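Local coordinates for alpha-fucosidase (Bifidobacterium bifidum, PDB 2EAB), which probably removes alpha-1,2-linked L-fucose from glycans by hydrolysis, this chain being the catalytic part of a longer, probably membrane-anchored protein, at residues G37-P42 against W401-G406; N45-T50 against A762-D767; S27-T32 against M753-F758; M209-N214 against L229-A234. All coordinates share one frame; numbering follows the deposited sequence.

Contacts 1, 2 and 3 lie side by side at the joint between the N-terminal beta domain and the helical catalytic domain. Their first segments, 27-32, 37-42 and 45-50, follow one another from the loop after strand 19-22 into helix 42-50. The catalytic side supplies 401-406 to contact 1, then 753-758 and 762-767, from the loop between helices 738-751 and 767-780, to contacts 3 and 2. Centres of contacts 1 and 2 lie about 9 Å apart, those of 2 and 3 about 8 Å. Contact 4, inside the beta domain, has its centre about 18 Å from that of contact 1, which it touches through Asn212. One short N-terminal stretch thus meets partners several hundred residues later.

Contact 1. Residues G37-P42 against W401-G406; sequences GNYGNP and WSVTAG
Tyr39 of loop 37-42 lays its phenol against Val403 of loop 401-406 and reaches Thr404 through water 1, the two backbones staying well apart. The closer-knit part is the buried phenol end. Tyr39 CE1 meets Val403 CG1 at 4.3 Å, the methyl approaching the ring obliquely. A chi1 of -75° sets CG beside the backbone N of Tyr39 and carries the ring across to the other loop, where water 1 takes over from direct bonding. This water is 2.7 Å from Tyr39 OH, accepts from Val403 N at 3.0 Å and bonds Thr404 OG1 at 2.9 Å, so it ties the phenol hydroxyl to two residues of loop 401-406. Thr404 OG1 also bonds Thr413 OG1. The looser side is at the partly exposed Asn38: its carbonyl O stands 4.3 Å from Thr404 CG2, and its side chain touches Pro414, its CB still 5.3 Å from Thr404 CG2. Asn41 ends the loop at the N-cap of helix 42-50, OD1 accepting from Asp43 N. That helix packs Trp47 on both Tyr39 and Val403, while strand 69-76 supplies Arg71 and Thr73 to Val403; helix and strand, both of the beta domain, thus flank the contact.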
loop_
_atom_site.group_PDB
_atom_site.type_symbol
_atom_site.label_atom_id
_atom_site.label_comp_id
_atom_site.label_asym_id
_atom_site.label_seq_id
_atom_site.Cartn_x
_atom_site.Cartn_y
_atom_site.Cartn_z
ATOM N N GLY A 37 9.539 -13.778 12.294
ATOM C CA GLY A 37 10.115 -13.002 13.387
ATOM C C GLY A 37 9.068 -12.263 14.197
ATOM O O GLY A 37 8.080 -11.756 13.644
ATOM N N ASN A 38 9.297 -12.223 15.511
ATOM C CA ASN A 38 8.426 -11.561 16.493
ATOM C C ASN A 38 7.129 -12.293 16.831
ATOM O O ASN A 38 6.332 -11.801 17.624
ATOM C CB ASN A 38 8.149 -10.094 16.119
ATOM C CG ASN A 38 9.311 -9.178 16.451
ATOM O OD1 ASN A 38 9.797 -9.151 17.584
ATOM N ND2 ASN A 38 9.750 -8.411 15.470
ATOM N N TYR A 39 6.923 -13.470 16.248
ATOM C CA TYR A 39 5.708 -14.236 16.512
ATOM C C TYR A 39 5.976 -15.602 17.149
ATOM O O TYR A 39 5.254 -16.574 16.896
ATOM C CB TYR A 39 4.868 -14.361 15.245
ATOM C CG TYR A 39 4.135 -13.092 14.868
ATOM C CD1 TYR A 39 2.819 -12.881 15.276
ATOM C CD2 TYR A 39 4.752 -12.106 14.104
ATOM C CE1 TYR A 39 2.129 -11.732 14.924
ATOM C CE2 TYR A 39 4.067 -10.944 13.748
ATOM C CZ TYR A 39 2.762 -10.772 14.159
ATOM O OH TYR A 39 2.064 -9.652 13.794
ATOM N N GLY A 40 7.002 -15.653 17.997
ATOM C CA GLY A 40 7.335 -16.859 18.758
ATOM C C GLY A 40 6.321 -17.200 19.837
ATOM O O GLY A 40 6.201 -18.361 20.240
ATOM N N ASN A 41 5.601 -16.187 20.317
ATOM C CA ASN A 41 4.487 -16.388 21.236
ATOM C C ASN A 41 3.309 -16.961 20.450
ATOM O O ASN A 41 2.799 -16.296 19.539
ATOM C CB ASN A 41 4.110 -15.056 21.900
ATOM C CG ASN A 41 3.003 -15.192 22.938
ATOM O OD1 ASN A 41 2.182 -16.108 22.890
ATOM N ND2 ASN A 41 2.972 -14.257 23.884
ATOM N N PRO A 42 2.875 -18.198 20.782
ATOM C CA PRO A 42 1.793 -18.845 20.029
ATOM C C PRO A 42 0.501 -18.029 19.957
ATOM O O PRO A 42 -0.215 -18.118 18.962
ATOM C CB PRO A 42 1.560 -20.153 20.794
ATOM C CG PRO A 42 2.854 -20.423 21.471
ATOM C CD PRO A 42 3.374 -19.071 21.865
ATOM N N TRP A 401 -3.740 -2.960 11.591
ATOM C CA TRP A 401 -4.040 -4.086 12.487
ATOM C C TRP A 401 -2.779 -4.718 13.054
ATOM O O TRP A 401 -1.917 -5.150 12.302
ATOM C CB TRP A 401 -4.888 -5.142 11.756
ATOM C CG TRP A 401 -6.180 -4.575 11.251
ATOM C CD1 TRP A 401 -7.305 -4.352 11.985
ATOM C CD2 TRP A 401 -6.472 -4.128 9.920
ATOM N NE1 TRP A 401 -8.292 -3.807 11.195
ATOM C CE2 TRP A 401 -7.803 -3.647 9.924
ATOM C CE3 TRP A 401 -5.738 -4.079 8.725
ATOM C CZ2 TRP A 401 -8.425 -3.143 8.777
ATOM C CZ3 TRP A 401 -6.355 -3.573 7.588
ATOM C CH2 TRP A 401 -7.684 -3.106 7.624
ATOM N N SER A 402 -2.682 -4.788 14.380
ATOM C CA SER A 402 -1.528 -5.405 15.033
ATOM C C SER A 402 -1.909 -5.904 16.414
ATOM O O SER A 402 -2.847 -5.400 17.020
ATOM C CB SER A 402 -0.377 -4.416 15.155
ATOM O OG SER A 402 -0.703 -3.417 16.099
ATOM N N VAL A 403 -1.149 -6.882 16.894
ATOM C CA VAL A 403 -1.318 -7.422 18.240
ATOM C C VAL A 403 -0.089 -7.166 19.118
ATOM O O VAL A 403 -0.181 -7.193 20.343
ATOM C CB VAL A 403 -1.651 -8.943 18.203
ATOM C CG1 VAL A 403 -0.430 -9.774 17.839
ATOM C CG2 VAL A 403 -2.253 -9.407 19.526
ATOM N N THR A 404 1.048 -6.915 18.482
ATOM C CA THR A 404 2.314 -6.719 19.183
ATOM C C THR A 404 2.515 -5.252 19.551
ATOM O O THR A 404 2.035 -4.354 18.850
ATOM C CB THR A 404 3.484 -7.195 18.314
ATOM O OG1 THR A 404 3.404 -6.559 17.034
ATOM C CG2 THR A 404 3.430 -8.708 18.119
ATOM N N ALA A 405 3.217 -5.009 20.657
ATOM C CA ALA A 405 3.559 -3.647 21.064
ATOM C C ALA A 405 4.821 -3.625 21.904
ATOM O O ALA A 405 5.096 -4.556 22.659
ATOM C CB ALA A 405 2.410 -3.003 21.836
ATOM N N GLY A 406 5.579 -2.545 21.762
ATOM C CA GLY A 406 6.702 -2.241 22.642
ATOM C C GLY A 406 7.110 -0.810 22.359
ATOM O O GLY A 406 6.615 -0.203 21.403
HETATM O O HOH W 1 1.333 -7.412 15.205
#

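Contact 2. Residues N45-T50 against A762-D767; sequences NRWQQT and APFQID
Gln48 reaches Phe764 because its CG is tucked between the backbone N and carbonyl carbon (chi1 69°) and the chain then runs extended to the carboxamide. Phe764 has CG anti to its backbone N (chi1 160°), which swings the ring toward Trp47. Gln48 OE1 accepts from Phe764 N at 2.8 Å in an almost straight bond (173°), the donor tilted from the carbonyl plane. The same oxygen rests 3.3 Å from Pro763 CB, just after a cis peptide. From the other end of the amide, Gln48 NE2 gives to Asn45 OD1 at 3.0 Å, in plane and on a lone pair, and also bonds Ala35 O, so the carboxamide is held against rotation. Gln49 NE2 is a second donor to Asn45 OD1. Trp47 CH2 meets Phe764 CD2 obliquely at 4.1 Å; Phe758 stacks on the Phe764 ring. Shortening Gln48 to an alanine is likely to leave the buried Phe764 N-H without its acceptor, and Asn45 OD1 and Ala35 O without this donor. This is a side-chain-to-backbone tie between domains: helix 42-50 of the beta domain grips the loop leading into helix 767-780 of the six-hairpin-type catalytic domain, with the side chain of Phe764 about 9 Å from that of Ser386, which binds calcium.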
loop_
_atom_site.group_PDB
_atom_site.type_symbol
_atom_site.label_atom_id
_atom_site.label_comp_id
_atom_site.label_asym_id
_atom_site.label_seq_id
_atom_site.Cartn_x
_atom_site.Cartn_y
_atom_site.Cartn_z
ATOM N N ASN A 45 1.025 -15.418 17.263
ATOM C CA ASN A 45 0.953 -16.112 15.989
ATOM C C ASN A 45 -0.480 -16.486 15.618
ATOM O O ASN A 45 -0.882 -16.362 14.455
ATOM C CB ASN A 45 1.826 -17.360 15.975
ATOM C CG ASN A 45 1.753 -18.079 14.647
ATOM O OD1 ASN A 45 2.130 -17.526 13.615
ATOM N ND2 ASN A 45 1.217 -19.296 14.657
ATOM N N ARG A 46 -1.255 -16.949 16.599
ATOM C CA ARG A 46 -2.654 -17.263 16.346
ATOM C C ARG A 46 -3.393 -16.024 15.844
ATOM O O ARG A 46 -4.174 -16.105 14.890
ATOM C CB ARG A 46 -3.341 -17.841 17.590
ATOM C CG ARG A 46 -4.753 -18.375 17.326
ATOM C CD ARG A 46 -4.745 -19.773 16.711
ATOM N NE ARG A 46 -4.232 -20.788 17.633
ATOM C CZ ARG A 46 -3.994 -22.057 17.305
ATOM N NH1 ARG A 46 -4.229 -22.496 16.073
ATOM N NH2 ARG A 46 -3.522 -22.892 18.219
ATOM N N TRP A 47 -3.137 -14.882 16.481
ATOM C CA TRP A 47 -3.755 -13.621 16.068
ATOM C C TRP A 47 -3.576 -13.372 14.561
ATOM O O TRP A 47 -4.548 -13.116 13.835
ATOM C CB TRP A 47 -3.199 -12.429 16.871
ATOM C CG TRP A 47 -3.693 -11.128 16.299
ATOM C CD1 TRP A 47 -4.876 -10.512 16.571
ATOM C CD2 TRP A 47 -3.038 -10.318 15.310
ATOM N NE1 TRP A 47 -4.997 -9.359 15.827
ATOM C CE2 TRP A 47 -3.884 -9.221 15.040
ATOM C CE3 TRP A 47 -1.810 -10.402 14.642
ATOM C CZ2 TRP A 47 -3.550 -8.226 14.113
ATOM C CZ3 TRP A 47 -1.477 -9.415 13.717
ATOM C CH2 TRP A 47 -2.344 -8.342 13.467
ATOM N N GLN A 48 -2.334 -13.443 14.093
ATOM C CA GLN A 48 -2.037 -13.027 12.717
ATOM C C GLN A 48 -2.573 -13.989 11.670
ATOM O O GLN A 48 -2.812 -13.585 10.531
ATOM C CB GLN A 48 -0.536 -12.807 12.499
ATOM C CG GLN A 48 0.294 -14.076 12.525
ATOM C CD GLN A 48 1.716 -13.859 12.066
ATOM O OE1 GLN A 48 2.039 -12.850 11.431
ATOM N NE2 GLN A 48 2.576 -14.822 12.365
ATOM N N GLN A 49 -2.766 -15.253 12.046
ATOM C CA GLN A 49 -3.170 -16.272 11.075
ATOM C C GLN A 49 -4.673 -16.507 11.002
ATOM O O GLN A 49 -5.161 -17.064 10.016
ATOM C CB GLN A 49 -2.447 -17.603 11.334
ATOM C CG GLN A 49 -0.933 -17.493 11.273
ATOM C CD GLN A 49 -0.229 -18.797 10.930
ATOM O OE1 GLN A 49 -0.783 -19.668 10.247
ATOM N NE2 GLN A 49 1.014 -18.921 11.378
ATOM N N THR A 50 -5.402 -16.090 12.033
ATOM C CA THR A 50 -6.779 -16.572 12.201
ATOM C C THR A 50 -7.867 -15.524 12.443
ATOM O O THR A 50 -9.044 -15.830 12.258
ATOM C CB THR A 50 -6.887 -17.633 13.334
ATOM O OG1 THR A 50 -6.699 -16.996 14.597
ATOM C CG2 THR A 50 -5.859 -18.744 13.175
ATOM N N ALA A 762 7.154 -14.662 5.975
ATOM C CA ALA A 762 6.394 -14.337 7.179
ATOM C C ALA A 762 7.146 -13.268 7.981
ATOM O O ALA A 762 8.331 -13.034 7.737
ATOM C CB ALA A 762 6.239 -15.602 8.021
ATOM N N PRO A 763 6.475 -12.615 8.949
ATOM C CA PRO A 763 5.098 -12.750 9.404
ATOM C C PRO A 763 4.116 -11.991 8.506
ATOM O O PRO A 763 4.466 -11.600 7.384
ATOM C CB PRO A 763 5.156 -12.128 10.797
ATOM C CG PRO A 763 6.144 -11.025 10.640
ATOM C CD PRO A 763 7.204 -11.596 9.733
ATOM N N PHE A 764 2.897 -11.800 8.998
ATOM C CA PHE A 764 1.882 -11.008 8.301
ATOM C C PHE A 764 2.462 -9.679 7.844
ATOM O O PHE A 764 3.036 -8.941 8.652
ATOM C CB PHE A 764 0.686 -10.769 9.232
ATOM C CG PHE A 764 -0.205 -9.606 8.840
ATOM C CD1 PHE A 764 -0.721 -9.474 7.553
ATOM C CD2 PHE A 764 -0.568 -8.672 9.798
ATOM C CE1 PHE A 764 -1.559 -8.400 7.226
ATOM C CE2 PHE A 764 -1.409 -7.608 9.485
ATOM C CZ PHE A 764 -1.902 -7.467 8.196
ATOM N N GLN A 765 2.311 -9.406 6.547
ATOM C CA GLN A 765 2.670 -8.134 5.925
ATOM C C GLN A 765 1.575 -7.837 4.915
ATOM O O GLN A 765 1.313 -8.649 4.026
ATOM C CB GLN A 765 4.025 -8.240 5.219
ATOM C CG GLN A 765 5.211 -8.347 6.170
ATOM C CD GLN A 765 5.442 -7.074 6.955
ATOM O OE1 GLN A 765 5.079 -6.972 8.132
ATOM N NE2 GLN A 765 6.047 -6.096 6.308
ATOM N N ILE A 766 0.922 -6.693 5.056
ATOM C CA ILE A 766 -0.244 -6.393 4.226
ATOM C C ILE A 766 0.114 -6.057 2.774
ATOM O O ILE A 766 -0.730 -6.164 1.871
ATOM C CB ILE A 766 -1.094 -5.270 4.863
ATOM C CG1 ILE A 766 -2.556 -5.360 4.413
ATOM C CG2 ILE A 766 -0.468 -3.890 4.620
ATOM C CD1 ILE A 766 -3.511 -4.525 5.252
ATOM N N ASP A 767 1.369 -5.668 2.548
ATOM C CA ASP A 767 1.817 -5.273 1.215
ATOM C C ASP A 767 1.356 -6.241 0.127
ATOM O O ASP A 767 0.725 -5.827 -0.853
ATOM C CB ASP A 767 3.338 -5.027 1.156
ATOM C CG ASP A 767 4.165 -6.082 1.895
ATOM O OD1 ASP A 767 3.884 -7.294 1.812
ATOM O OD2 ASP A 767 5.149 -5.677 2.550
#

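Contact 3. Residues S27-T32 against M753-F758; sequences SQTDAT and MYANLF
Ala755 rests its methyl against Thr29 and Asp30, and the apolar part of the contact is confined to that group. Ala755 CB lies 4.0 Å from Thr29 CG2 and 3.6 Å from the carbonyl O of Asp30. In Thr29, OG1 lies beside the backbone N (chi1 -58°), which leaves the methyl anti to that N and turned to the alanine, while OG1 bonds Pro25 O, Gln24 NE2 and Arg158 NH2; the two branches of one threonine thus divide the apolar and polar work.

The polar link runs through water 2, which donates to Asp30 O at 2.8 Å and accepts from Ala755 N at 3.0 Å, joining backbone to backbone.

Bonds within each segment shape the two surfaces. Asp30 OD1 accepts from Thr32 N at 2.9 Å, an Asx turn, and from Thr32 OG1 at 2.6 Å; the hydroxyl uses the syn lone pair, whereas the amide comes from the anti side, 33° out of the carboxylate plane. In segment 753-758, Leu757 N bonds Tyr754 O at 2.8 Å, and Asn756 OD1 accepts from Phe758 N from above its carbonyl plane. Asn756 ND2 is taken up by Gln48 O and Thr51 O at the end of helix 42-50, and Tyr754 OH bonds Thr34 O.

Residues Tyr754 to Leu757 form a type I beta turn with Ala755 at its second position, running on into the Asx turn of Asn756; through it the catalytic domain's 753-758 loop docks on the loop that precedes helix 42-50 in the beta domain.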
loop_
_atom_site.group_PDB
_atom_site.type_symbol
_atom_site.label_atom_id
_atom_site.label_comp_id
_atom_site.label_asym_id
_atom_site.label_seq_id
_atom_site.Cartn_x
_atom_site.Cartn_y
_atom_site.Cartn_z
ATOM N N SER A 27 -9.149 -19.604 17.974
ATOM C CA SER A 27 -8.347 -20.523 18.790
ATOM C C SER A 27 -8.294 -21.951 18.243
ATOM O O SER A 27 -7.367 -22.701 18.556
ATOM C CB SER A 27 -8.865 -20.553 20.230
ATOM O OG SER A 27 -10.190 -21.046 20.281
ATOM N N GLN A 28 -9.284 -22.313 17.427
ATOM C CA GLN A 28 -9.384 -23.660 16.865
ATOM C C GLN A 28 -9.119 -23.697 15.358
ATOM O O GLN A 28 -9.320 -24.727 14.708
ATOM C CB GLN A 28 -10.756 -24.262 17.173
ATOM C CG GLN A 28 -11.016 -24.505 18.654
ATOM C CD GLN A 28 -12.360 -25.161 18.915
ATOM O OE1 GLN A 28 -13.370 -24.809 18.303
ATOM N NE2 GLN A 28 -12.382 -26.118 19.835
ATOM N N THR A 29 -8.665 -22.569 14.813
ATOM C CA THR A 29 -8.397 -22.430 13.387
ATOM C C THR A 29 -6.911 -22.672 13.120
ATOM O O THR A 29 -6.063 -22.312 13.941
ATOM C CB THR A 29 -8.835 -21.028 12.888
ATOM O OG1 THR A 29 -10.230 -20.840 13.153
ATOM C CG2 THR A 29 -8.586 -20.856 11.394
ATOM N N ASP A 30 -6.609 -23.286 11.976
ATOM C CA ASP A 30 -5.242 -23.630 11.587
ATOM C C ASP A 30 -4.325 -22.408 11.591
ATOM O O ASP A 30 -4.558 -21.444 10.856
ATOM C CB ASP A 30 -5.249 -24.286 10.198
ATOM C CG ASP A 30 -3.916 -24.917 9.828
ATOM O OD1 ASP A 30 -2.880 -24.219 9.840
ATOM O OD2 ASP A 30 -3.912 -26.119 9.487
ATOM N N ALA A 31 -3.297 -22.460 12.437
ATOM C CA ALA A 31 -2.277 -21.414 12.503
ATOM C C ALA A 31 -0.883 -22.024 12.346
ATOM O O ALA A 31 0.084 -21.585 12.982
ATOM C CB ALA A 31 -2.393 -20.629 13.807
ATOM N N THR A 32 -0.788 -23.028 11.477
ATOM C CA THR A 32 0.428 -23.828 11.338
ATOM C C THR A 32 1.405 -23.321 10.278
ATOM O O THR A 32 2.478 -23.900 10.103
ATOM C CB THR A 32 0.108 -25.311 11.030
ATOM O OG1 THR A 32 -0.559 -25.404 9.767
ATOM C CG2 THR A 32 -0.766 -25.920 12.117
ATOM N N MET A 753 -0.321 -16.992 2.101
ATOM C CA MET A 753 -1.596 -16.579 2.674
ATOM C C MET A 753 -1.927 -17.392 3.915
ATOM O O MET A 753 -1.889 -18.626 3.883
ATOM C CB MET A 753 -2.718 -16.741 1.647
ATOM C CG MET A 753 -2.638 -15.763 0.494
ATOM S SD MET A 753 -3.151 -14.120 1.012
ATOM C CE MET A 753 -4.893 -14.263 0.705
ATOM N N TYR A 754 -2.247 -16.703 5.004
ATOM C CA TYR A 754 -2.732 -17.362 6.208
ATOM C C TYR A 754 -4.215 -17.731 6.054
ATOM O O TYR A 754 -4.858 -17.359 5.063
ATOM C CB TYR A 754 -2.519 -16.472 7.437
ATOM C CG TYR A 754 -1.079 -16.258 7.875
ATOM C CD1 TYR A 754 -0.137 -17.291 7.822
ATOM C CD2 TYR A 754 -0.674 -15.023 8.392
ATOM C CE1 TYR A 754 1.177 -17.087 8.251
ATOM C CE2 TYR A 754 0.634 -14.812 8.827
ATOM C CZ TYR A 754 1.554 -15.841 8.750
ATOM O OH TYR A 754 2.848 -15.618 9.174
ATOM N N ALA A 755 -4.756 -18.444 7.041
ATOM C CA ALA A 755 -6.150 -18.906 7.008
ATOM C C ALA A 755 -7.171 -17.773 6.931
ATOM O O ALA A 755 -8.267 -17.965 6.400
ATOM C CB ALA A 755 -6.447 -19.810 8.201
ATOM N N ASN A 756 -6.807 -16.605 7.464
ATOM C CA ASN A 756 -7.636 -15.401 7.392
ATOM C C ASN A 756 -7.346 -14.552 6.150
ATOM O O ASN A 756 -7.778 -13.400 6.065
ATOM C CB ASN A 756 -7.436 -14.554 8.653
ATOM C CG ASN A 756 -5.993 -14.080 8.820
ATOM O OD1 ASN A 756 -5.122 -14.393 8.010
ATOM N ND2 ASN A 756 -5.737 -13.329 9.885
ATOM N N LEU A 757 -6.597 -15.137 5.219
ATOM C CA LEU A 757 -6.185 -14.507 3.960
ATOM C C LEU A 757 -5.280 -13.284 4.113
ATOM O O LEU A 757 -5.128 -12.493 3.176
ATOM C CB LEU A 757 -7.382 -14.235 3.034
ATOM C CG LEU A 757 -8.256 -15.457 2.723
ATOM C CD1 LEU A 757 -9.297 -15.114 1.672
ATOM C CD2 LEU A 757 -7.425 -16.667 2.290
ATOM N N PHE A 758 -4.665 -13.137 5.285
ATOM C CA PHE A 758 -3.563 -12.190 5.425
ATOM C C PHE A 758 -2.340 -12.703 4.669
ATOM O O PHE A 758 -1.924 -13.856 4.822
ATOM C CB PHE A 758 -3.177 -11.984 6.893
ATOM C CG PHE A 758 -3.906 -10.856 7.595
ATOM C CD1 PHE A 758 -4.677 -9.915 6.895
ATOM C CD2 PHE A 758 -3.761 -10.706 8.972
ATOM C CE1 PHE A 758 -5.323 -8.867 7.574
ATOM C CE2 PHE A 758 -4.402 -9.671 9.658
ATOM C CZ PHE A 758 -5.180 -8.744 8.957
HETATM O O HOH W 2 -3.093 -20.168 8.844
#

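Contact 4. Residues M209-N214 against L229-A234; sequences MPTNTN and LTVKGA
Inside the N-terminal beta sandwich, the fold of the galactose mutarotase-like clan, Met209 and Thr211 meet Leu229 and Val231. Segment 209-214 leaves strand 203-208 of the seven-stranded sheet, whereas 229-234 is part of strand 228-235 in the nine-stranded one, so the contact spans the two layers at the place where the chain crosses over to strand 217-225. Leu229 and Val231 point inward from their strand; Thr230 and Lys232, between and after them, face away and touch Gln245 and Asn243.

Met209 takes both inward residues. Leu229 CD2 lies 3.9 Å from Met209 N and 4.3 Å from Met209 CB; Met209 CB is also 4.4 Å from Val231 CG2. Beyond CB the methionine runs out extended and leads away from strand 229-234; its side chain touches Ile142, Ser244 and Ile246. All four touching residues are buried, and the contact is van der Waals throughout.

Thr211 shows a split of duties: OG1 bonds Glu220 OE1 in the neighbouring strand 217-225, leaving the methyl to meet the valine. Further along the loop, Asn212 OD1 accepts from Asn214 N at 2.9 Å in an Asx turn, the donor lying in the carbonyl plane.

Val231 bridges two residues of the loop by its fork. With CG1 anti to the backbone N (chi1 -177°), that methyl meets Thr211 CG2 at 4.0 Å, and CG2 lies 3.5 Å from Met209 O.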
loop_
_atom_site.group_PDB
_atom_site.type_symbol
_atom_site.label_atom_id
_atom_site.label_comp_id
_atom_site.label_asym_id
_atom_site.label_seq_id
_atom_site.Cartn_x
_atom_site.Cartn_y
_atom_site.Cartn_z
ATOM N N MET A 209 -11.459 -3.355 28.480
ATOM C CA MET A 209 -10.639 -2.897 27.362
ATOM C C MET A 209 -9.196 -2.631 27.802
ATOM O O MET A 209 -8.736 -1.483 27.781
ATOM C CB MET A 209 -11.267 -1.667 26.699
ATOM C CG MET A 209 -10.731 -1.371 25.302
ATOM S SD MET A 209 -11.646 -0.025 24.536
ATOM C CE MET A 209 -10.752 0.169 23.008
ATOM N N PRO A 210 -8.475 -3.697 28.197
ATOM C CA PRO A 210 -7.101 -3.529 28.652
ATOM C C PRO A 210 -6.175 -3.086 27.528
ATOM O O PRO A 210 -6.246 -3.604 26.408
ATOM C CB PRO A 210 -6.712 -4.931 29.128
ATOM C CG PRO A 210 -7.598 -5.847 28.348
ATOM C CD PRO A 210 -8.893 -5.112 28.247
ATOM N N THR A 211 -5.320 -2.124 27.832
ATOM C CA THR A 211 -4.255 -1.740 26.922
ATOM C C THR A 211 -3.184 -2.827 26.909
ATOM O O THR A 211 -3.043 -3.592 27.874
ATOM C CB THR A 211 -3.637 -0.400 27.328
ATOM O OG1 THR A 211 -3.448 -0.392 28.749
ATOM C CG2 THR A 211 -4.543 0.762 26.916
ATOM N N ASN A 212 -2.436 -2.901 25.812
ATOM C CA ASN A 212 -1.345 -3.850 25.702
ATOM C C ASN A 212 -0.377 -3.609 26.852
ATOM O O ASN A 212 -0.014 -2.469 27.134
ATOM C CB ASN A 212 -0.650 -3.681 24.354
ATOM C CG ASN A 212 0.359 -4.764 24.076
ATOM O OD1 ASN A 212 1.336 -4.920 24.815
ATOM N ND2 ASN A 212 0.147 -5.514 22.996
ATOM N N THR A 213 0.032 -4.683 27.517
ATOM C CA THR A 213 0.802 -4.575 28.750
ATOM C C THR A 213 2.305 -4.401 28.525
ATOM O O THR A 213 3.076 -4.425 29.490
ATOM C CB THR A 213 0.556 -5.810 29.646
ATOM O OG1 THR A 213 0.944 -6.996 28.941
ATOM C CG2 THR A 213 -0.920 -5.923 30.018
ATOM N N ASN A 214 2.725 -4.220 27.272
ATOM C CA ASN A 214 4.153 -4.235 26.938
ATOM C C ASN A 214 4.788 -2.886 26.607
ATOM O O ASN A 214 6.015 -2.779 26.546
ATOM C CB ASN A 214 4.422 -5.249 25.829
ATOM C CG ASN A 214 3.936 -6.638 26.194
ATOM O OD1 ASN A 214 2.965 -7.141 25.618
ATOM N ND2 ASN A 214 4.580 -7.250 27.173
ATOM N N LEU A 229 -17.221 2.873 30.140
ATOM C CA LEU A 229 -15.892 2.498 30.601
ATOM C C LEU A 229 -14.855 3.345 29.865
ATOM O O LEU A 229 -14.891 3.441 28.633
ATOM C CB LEU A 229 -15.649 1.015 30.311
ATOM C CG LEU A 229 -14.265 0.418 30.579
ATOM C CD1 LEU A 229 -14.024 0.263 32.068
ATOM C CD2 LEU A 229 -14.115 -0.921 29.878
ATOM N N THR A 230 -13.946 3.959 30.617
ATOM C CA THR A 230 -12.905 4.808 30.041
ATOM C C THR A 230 -11.521 4.322 30.441
ATOM O O THR A 230 -11.237 4.129 31.628
ATOM C CB THR A 230 -13.062 6.280 30.482
ATOM O OG1 THR A 230 -14.348 6.768 30.086
ATOM C CG2 THR A 230 -11.974 7.163 29.862
ATOM N N VAL A 231 -10.665 4.128 29.442
ATOM C CA VAL A 231 -9.247 3.870 29.674
ATOM C C VAL A 231 -8.479 5.032 29.064
ATOM O O VAL A 231 -8.649 5.336 27.879
ATOM C CB VAL A 231 -8.786 2.535 29.034
ATOM C CG1 VAL A 231 -7.325 2.254 29.360
ATOM C CG2 VAL A 231 -9.669 1.376 29.497
ATOM N N LYS A 232 -7.654 5.695 29.866
ATOM C CA LYS A 232 -6.919 6.853 29.380
ATOM C C LYS A 232 -5.583 6.973 30.083
ATOM O O LYS A 232 -5.435 6.557 31.235
ATOM C CB LYS A 232 -7.740 8.133 29.558
ATOM C CG LYS A 232 -8.068 8.473 31.008
ATOM C CD LYS A 232 -9.053 9.619 31.117
ATOM C CE LYS A 232 -9.342 9.938 32.575
ATOM N NZ LYS A 232 -10.448 10.921 32.724
ATOM N N GLY A 233 -4.608 7.536 29.384
ATOM C CA GLY A 233 -3.278 7.721 29.940
ATOM C C GLY A 233 -2.386 8.398 28.925
ATOM O O GLY A 233 -2.875 9.010 27.971
ATOM N N ALA A 234 -1.078 8.287 29.132
ATOM C CA ALA A 234 -0.098 8.815 28.190
ATOM C C ALA A 234 0.964 7.758 27.951
ATOM O O ALA A 234 1.308 6.997 28.861
ATOM C CB ALA A 234 0.535 10.094 28.725
#